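Local coordinates for protein cellulase (Uncultured bacterium, PDB 3WX5) that probably hydrolyses internal beta-1,4-glucosidic bonds of cellulose and related glucans as a family 12 endoglucanase, at residues G156-V159 / A160-S163; A174-D177 / W178-A182; I201-A204 / V205-Y209. All blocks are in the same frame, centred on the assembly; numbering follows the deposited sequence.

Contact 1: G156-V159 / A160-S163; sequences GNRV and ATVS
R158 lies along its own strand, bending forward past A160 toward T161, beside a classic beta bulge in which V159 and A160 both face V171 of the partner strand 167-175. The bulge interrupts the alternation of strand 157-164: V159 and A160 turn their side chains to one face, while R158 and T161 share the other. With CG anti to the backbone nitrogen (chi1 166°), the arginine chain first leaves the backbone, then bends at chi2 (82°), and that bend turns the guanidinium edge toward the next residues. Two donors on one edge of the group are used. R158 NE reaches A160 O at 2.9 Å, coming from well above the carbonyl plane, and R158 NH2 gives its hydrogen to T161 OG1 at 2.6 Å. Both acceptors lie close to the guanidinium plane, so the pair of bonds resists rotation of the group. Its third nitrogen, NH1, has a long, weak ion pair with E170. On the opposite face, V159 packs on Y209 and A160 on R207, joining this exposed hairpin strand to the C-terminal end of helix 197-206 and the turn beyond it. Between the two bulge residues themselves, V159 CG2 stands 4.4 Å from A160 CB.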
loop_
_atom_site.group_PDB
_atom_site.type_symbol
_atom_site.label_atom_id
_atom_site.label_comp_id
_atom_site.label_asym_id
_atom_site.label_seq_id
_atom_site.Cartn_x
_atom_site.Cartn_y
_atom_site.Cartn_z
ATOM N N GLY A 156 13.513 0.665 -9.836
ATOM C CA GLY A 156 13.612 1.451 -11.072
ATOM C C GLY A 156 14.559 2.630 -10.949
ATOM O O GLY A 156 15.568 2.554 -10.247
ATOM N N ASN A 157 14.206 3.732 -11.608
ATOM C CA ASN A 157 15.065 4.901 -11.699
ATOM C C ASN A 157 14.267 6.128 -11.285
ATOM O O ASN A 157 13.065 6.229 -11.568
ATOM C CB ASN A 157 15.517 5.131 -13.142
ATOM C CG ASN A 157 16.283 3.969 -13.700
ATOM O OD1 ASN A 157 15.858 3.346 -14.677
ATOM N ND2 ASN A 157 17.457 3.718 -13.139
ATOM N N ARG A 158 14.969 7.088 -10.705
ATOM C CA ARG A 158 14.386 8.397 -10.389
ATOM C C ARG A 158 14.179 9.165 -11.687
ATOM O O ARG A 158 15.138 9.383 -12.437
ATOM C CB ARG A 158 15.354 9.168 -9.483
ATOM C CG ARG A 158 15.042 10.659 -9.351
ATOM C CD ARG A 158 13.955 10.870 -8.325
ATOM N NE ARG A 158 13.734 12.284 -7.975
ATOM C CZ ARG A 158 14.354 12.911 -6.975
ATOM N NH1 ARG A 158 15.336 12.307 -6.314
ATOM N NH2 ARG A 158 14.012 14.155 -6.657
ATOM N N VAL A 159 12.950 9.609 -11.944
ATOM C CA VAL A 159 12.655 10.291 -13.193
ATOM C C VAL A 159 12.240 11.749 -13.060
ATOM O O VAL A 159 12.244 12.477 -14.057
ATOM C CB VAL A 159 11.616 9.532 -14.052
ATOM C CG1 VAL A 159 12.194 8.213 -14.521
ATOM C CG2 VAL A 159 10.290 9.336 -13.280
ATOM N N ALA A 160 11.808 12.162 -11.865
ATOM C CA ALA A 160 11.254 13.520 -11.690
ATOM C C ALA A 160 11.075 13.869 -10.220
ATOM O O ALA A 160 11.252 13.033 -9.346
ATOM C CB ALA A 160 9.910 13.674 -12.421
ATOM N N THR A 161 10.752 15.135 -9.976
ATOM C CA THR A 161 10.308 15.623 -8.679
ATOM C C THR A 161 9.030 16.422 -8.964
ATOM O O THR A 161 8.896 17.050 -10.030
ATOM C CB THR A 161 11.378 16.555 -8.081
ATOM O OG1 THR A 161 12.636 15.870 -8.052
ATOM C CG2 THR A 161 11.002 16.983 -6.655
ATOM N N VAL A 162 8.025 16.271 -8.109
ATOM C CA VAL A 162 6.695 16.788 -8.448
ATOM C C VAL A 162 5.962 17.307 -7.193
ATOM O O VAL A 162 6.121 16.738 -6.117
ATOM C CB VAL A 162 5.875 15.683 -9.198
ATOM C CG1 VAL A 162 5.621 14.475 -8.270
ATOM C CG2 VAL A 162 4.589 16.230 -9.773
ATOM N N SER A 163 5.228 18.422 -7.327
ATOM C CA SER A 163 4.300 18.891 -6.270
ATOM C C SER A 163 2.929 18.265 -6.508
ATOM O O SER A 163 2.329 18.475 -7.578
ATOM C CB SER A 163 4.153 20.409 -6.291
ATOM O OG SER A 163 3.271 20.826 -5.238
#

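Contact 2: A174-D177 / W178-A182; sequences ADWD and WNYIA
A174 and Y180 satisfy each other's backbone twice over: A174 N donates to Y180 O and Y180 N to A174 O, both at 2.9 Å. The second bond is nearly straight (171°) and lies in the plane of its carbonyl. Further toward the turn, W176 N reaches W178 O at 3.0 Å, a more bent bond with the donor tilted from the carbonyl plane. D175 and N179, a non-hydrogen-bonded pair, sit between these bonds. The other edge of the second strand is also used, since N179 and I181 bond through their backbones to strand 140-149, which runs parallel to it. The whole is a beta hairpin joining strands 167-175 and 179-185 in the curved sheet of the family 12 jelly roll, and it carries a cluster of three aromatic rings. W176 turns an edge toward the face of W178 in an offset edge-to-face pair, centroids 5.5 Å apart and planes at 75°. W178 CG, set between its backbone N and carbonyl carbon (chi1 63°), swings the indole back across W176. W176 also meets Y180 obliquely: the two side chains run side by side, W176 CZ3 coming to 3.5 Å from Y180 CD1, while A174 CB lies over one face of the W176 indole. W178 and Y180 find polar partners outside the hairpin. W178 NE1 hydrogen-bonds to E141 OE1 of strand 140-149, and its ring also meets W125. Y180 OH is hydrogen-bonded to the backbone N of G155, in the loop before strand 157-164, which fixes the far end of the phenol.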
loop_
_atom_site.group_PDB
_atom_site.type_symbol
_atom_site.label_atom_id
_atom_site.label_comp_id
_atom_site.label_asym_id
_atom_site.label_seq_id
_atom_site.Cartn_x
_atom_site.Cartn_y
_atom_site.Cartn_z
ATOM N N ALA A 174 9.770 1.895 -12.719
ATOM C CA ALA A 174 10.376 0.710 -13.324
ATOM C C ALA A 174 9.431 0.089 -14.327
ATOM O O ALA A 174 8.265 -0.148 -14.023
ATOM C CB ALA A 174 10.736 -0.340 -12.247
ATOM N N ASP A 175 10.015 -0.429 -15.398
ATOM C CA ASP A 175 9.254 -1.143 -16.401
ATOM C C ASP A 175 9.425 -2.663 -16.197
ATOM O O ASP A 175 10.373 -3.272 -16.703
ATOM C CB ASP A 175 9.739 -0.687 -17.785
ATOM C CG ASP A 175 9.014 -1.384 -18.905
ATOM O OD1 ASP A 175 7.994 -2.056 -18.636
ATOM O OD2 ASP A 175 9.484 -1.262 -20.051
ATOM N N TRP A 176 8.485 -3.265 -15.464
ATOM C CA TRP A 176 8.557 -4.673 -15.121
ATOM C C TRP A 176 7.406 -5.397 -15.830
ATOM O O TRP A 176 6.964 -4.956 -16.879
ATOM C CB TRP A 176 8.453 -4.845 -13.595
ATOM C CG TRP A 176 9.637 -4.290 -12.790
ATOM C CD1 TRP A 176 10.917 -4.081 -13.223
ATOM C CD2 TRP A 176 9.618 -3.921 -11.407
ATOM N NE1 TRP A 176 11.686 -3.558 -12.197
ATOM C CE2 TRP A 176 10.903 -3.431 -11.081
ATOM C CE3 TRP A 176 8.606 -3.838 -10.451
ATOM C CZ2 TRP A 176 11.239 -3.027 -9.791
ATOM C CZ3 TRP A 176 8.922 -3.390 -9.180
ATOM C CH2 TRP A 176 10.230 -2.976 -8.866
ATOM N N ASP A 177 6.969 -6.539 -15.318
ATOM C CA ASP A 177 5.757 -7.168 -15.896
ATOM C C ASP A 177 4.545 -6.246 -15.771
ATOM O O ASP A 177 3.539 -6.399 -16.500
ATOM C CB ASP A 177 5.428 -8.523 -15.231
ATOM C CG ASP A 177 6.232 -9.681 -15.828
ATOM O OD1 ASP A 177 6.906 -9.468 -16.852
ATOM O OD2 ASP A 177 6.207 -10.798 -15.260
ATOM N N TRP A 178 4.594 -5.399 -14.753
ATOM C CA TRP A 178 3.669 -4.276 -14.605
ATOM C C TRP A 178 4.492 -2.998 -14.531
ATOM O O TRP A 178 5.697 -3.058 -14.362
ATOM C CB TRP A 178 2.843 -4.457 -13.316
ATOM C CG TRP A 178 3.680 -4.458 -12.024
ATOM C CD1 TRP A 178 3.772 -3.451 -11.118
ATOM C CD2 TRP A 178 4.449 -5.552 -11.484
ATOM N NE1 TRP A 178 4.601 -3.823 -10.056
ATOM C CE2 TRP A 178 5.049 -5.097 -10.284
ATOM C CE3 TRP A 178 4.688 -6.875 -11.903
ATOM C CZ2 TRP A 178 5.856 -5.918 -9.492
ATOM C CZ3 TRP A 178 5.534 -7.672 -11.146
ATOM C CH2 TRP A 178 6.091 -7.200 -9.941
ATOM N N ASN A 179 3.859 -1.841 -14.716
ATOM C CA ASN A 179 4.582 -0.590 -14.547
ATOM C C ASN A 179 4.586 -0.256 -13.067
ATOM O O ASN A 179 3.535 -0.218 -12.427
ATOM C CB ASN A 179 3.885 0.559 -15.297
ATOM C CG ASN A 179 4.072 0.508 -16.813
ATOM O OD1 ASN A 179 3.377 1.233 -17.554
ATOM N ND2 ASN A 179 5.053 -0.268 -17.282
ATOM N N TYR A 180 5.769 0.050 -12.534
ATOM C CA TYR A 180 5.917 0.393 -11.120
ATOM C C TYR A 180 6.207 1.874 -11.018
ATOM O O TYR A 180 7.161 2.366 -11.632
ATOM C CB TYR A 180 7.092 -0.379 -10.540
ATOM C CG TYR A 180 7.563 0.057 -9.161
ATOM C CD1 TYR A 180 7.109 -0.594 -8.020
ATOM C CD2 TYR A 180 8.611 0.966 -9.026
ATOM C CE1 TYR A 180 7.589 -0.260 -6.733
ATOM C CE2 TYR A 180 9.120 1.321 -7.728
ATOM C CZ TYR A 180 8.618 0.679 -6.603
ATOM O OH TYR A 180 9.174 0.923 -5.360
ATOM N N ILE A 181 5.354 2.602 -10.311
ATOM C CA ILE A 181 5.593 4.024 -10.080
ATOM C C ILE A 181 5.612 4.285 -8.583
ATOM O O ILE A 181 4.700 3.880 -7.870
ATOM C CB ILE A 181 4.491 4.939 -10.693
ATOM C CG1 ILE A 181 4.071 4.459 -12.100
ATOM C CG2 ILE A 181 5.037 6.367 -10.788
ATOM C CD1 ILE A 181 2.784 3.609 -12.113
ATOM N N ALA A 182 6.689 4.886 -8.082
ATOM C CA ALA A 182 6.733 5.176 -6.642
ATOM C C ALA A 182 6.901 6.674 -6.426
ATOM O O ALA A 182 7.777 7.310 -7.041
ATOM C CB ALA A 182 7.866 4.423 -5.990
#

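Contact 3: I201-A204 / V205-Y209; sequences IDDA and VARGY
D203 and R207 form a salt bridge one turn apart at the C-terminal end of helix 197-206, where a Schellman motif closes the helix. V205 N, A206 N and R207 N bond back to the carbonyls of I201, D202 and D203. G208 takes a positive phi at which a side chain would press on the carbonyl oxygen of R207, so glycine suits the place. Y209 N then returns to A204 O at 2.9 Å, and G208 N to V205 O at 3.0 Å, so the chain folds back over the last turn. R207 is extended from CG to NE and crosses D203 obliquely, carboxylate and guanidinium planes 53° apart. R207 NE meets D203 OD2 on its syn side at 2.7 Å, almost in the guanidinium plane; R207 NH2 to D203 OD1, at 3.2 Å, is weak. OD2 has a second partner in Y183 OH. An alanine in place of R207 would probably leave D203 without its charged mate, with Y183 OH still bonded to OD2. The helix end is set against three strands: D203 packs on V162 and L164 of strand 157-164, A204 on Y183 of strand 179-185, while the Y209 ring stacks with F173 of strand 167-175.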
loop_
_atom_site.group_PDB
_atom_site.type_symbol
_atom_site.label_atom_id
_atom_site.label_comp_id
_atom_site.label_asym_id
_atom_site.label_seq_id
_atom_site.Cartn_x
_atom_site.Cartn_y
_atom_site.Cartn_z
ATOM N N ILE A 201 -2.442 9.256 -9.136
ATOM C CA ILE A 201 -2.942 8.572 -10.284
ATOM C C ILE A 201 -2.898 9.407 -11.559
ATOM O O ILE A 201 -2.371 8.954 -12.581
ATOM C CB ILE A 201 -4.383 8.056 -10.045
ATOM C CG1 ILE A 201 -4.374 7.096 -8.847
ATOM C CG2 ILE A 201 -4.873 7.382 -11.304
ATOM C CD1 ILE A 201 -5.790 6.490 -8.473
ATOM N N ASP A 202 -3.376 10.652 -11.489
ATOM C CA ASP A 202 -3.437 11.507 -12.675
ATOM C C ASP A 202 -2.030 11.887 -13.140
ATOM O O ASP A 202 -1.802 12.041 -14.333
ATOM C CB ASP A 202 -4.259 12.786 -12.399
ATOM C CG ASP A 202 -5.773 12.533 -12.389
ATOM O OD1 ASP A 202 -6.197 11.382 -12.645
ATOM O OD2 ASP A 202 -6.532 13.465 -12.030
ATOM N N ASP A 203 -1.081 11.999 -12.205
ATOM C CA ASP A 203 0.308 12.301 -12.602
ATOM C C ASP A 203 0.895 11.102 -13.345
ATOM O O ASP A 203 1.533 11.245 -14.395
ATOM C CB ASP A 203 1.157 12.656 -11.372
ATOM C CG ASP A 203 2.620 12.876 -11.720
ATOM O OD1 ASP A 203 2.980 13.999 -12.171
ATOM O OD2 ASP A 203 3.397 11.904 -11.628
ATOM N N ALA A 204 0.681 9.903 -12.796
ATOM C CA ALA A 204 1.133 8.682 -13.474
ATOM C C ALA A 204 0.502 8.522 -14.869
ATOM O O ALA A 204 1.188 8.120 -15.826
ATOM C CB ALA A 204 0.818 7.455 -12.606
ATOM N N VAL A 205 -0.793 8.846 -14.994
ATOM C CA VAL A 205 -1.440 8.829 -16.294
ATOM C C VAL A 205 -0.766 9.828 -17.236
ATOM O O VAL A 205 -0.522 9.531 -18.428
ATOM C CB VAL A 205 -2.947 9.158 -16.183
ATOM C CG1 VAL A 205 -3.528 9.503 -17.571
ATOM C CG2 VAL A 205 -3.704 7.950 -15.537
ATOM N N ALA A 206 -0.557 11.041 -16.742
ATOM C CA ALA A 206 0.081 12.073 -17.588
ATOM C C ALA A 206 1.449 11.637 -18.073
ATOM O O ALA A 206 1.823 11.954 -19.207
ATOM C CB ALA A 206 0.170 13.418 -16.870
ATOM N N ARG A 207 2.180 10.884 -17.243
ATOM C CA ARG A 207 3.517 10.405 -17.624
ATOM C C ARG A 207 3.511 9.234 -18.594
ATOM O O ARG A 207 4.564 8.836 -19.093
ATOM C CB ARG A 207 4.368 10.053 -16.386
ATOM C CG ARG A 207 4.624 11.253 -15.489
ATOM C CD ARG A 207 5.412 10.916 -14.243
ATOM N NE ARG A 207 5.460 12.070 -13.363
ATOM C CZ ARG A 207 6.287 13.099 -13.535
ATOM N NH1 ARG A 207 7.153 13.100 -14.539
ATOM N NH2 ARG A 207 6.164 14.177 -12.779
ATOM N N GLY A 208 2.334 8.656 -18.823
ATOM C CA GLY A 208 2.216 7.502 -19.681
ATOM C C GLY A 208 2.452 6.189 -18.956
ATOM O O GLY A 208 2.595 5.154 -19.597
ATOM N N TYR A 209 2.473 6.221 -17.621
ATOM C CA TYR A 209 2.767 5.010 -16.838
ATOM C C TYR A 209 1.512 4.212 -16.511
ATOM O O TYR A 209 1.599 3.027 -16.175
ATOM C CB TYR A 209 3.478 5.369 -15.524
ATOM C CG TYR A 209 4.809 6.103 -15.713
ATOM C CD1 TYR A 209 5.612 5.848 -16.809
ATOM C CD2 TYR A 209 5.332 6.882 -14.690
ATOM C CE1 TYR A 209 6.857 6.508 -16.967
ATOM C CE2 TYR A 209 6.582 7.536 -14.828
ATOM C CZ TYR A 209 7.311 7.351 -15.967
ATOM O OH TYR A 209 8.554 7.948 -16.085
#

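Overall arrangement
Contact 1 is a surface contact, whereas contacts 2 and 3 are partly buried. Contacts 1 and 2 belong to successive hairpins that share strand 167-175, and they meet where G156 CA lies 3.6 Å from A174 CB. Contact 3 ends the helix that packs against these strands: V162 CB of contact 1 lies 3.9 Å from R207 NH2, and Y209 CB comes to 3.6 Å from I181 CG1 of contact 2. The chemistry follows position. At the exposed strand an arginine grips neutral oxygens of its own strand; at the hairpin turn aromatic packing joins the backbone pairing; at the helix end a charged pair accompanies the backbone cap. The centres of the three contacts lie about 12 to 13 Å from one another.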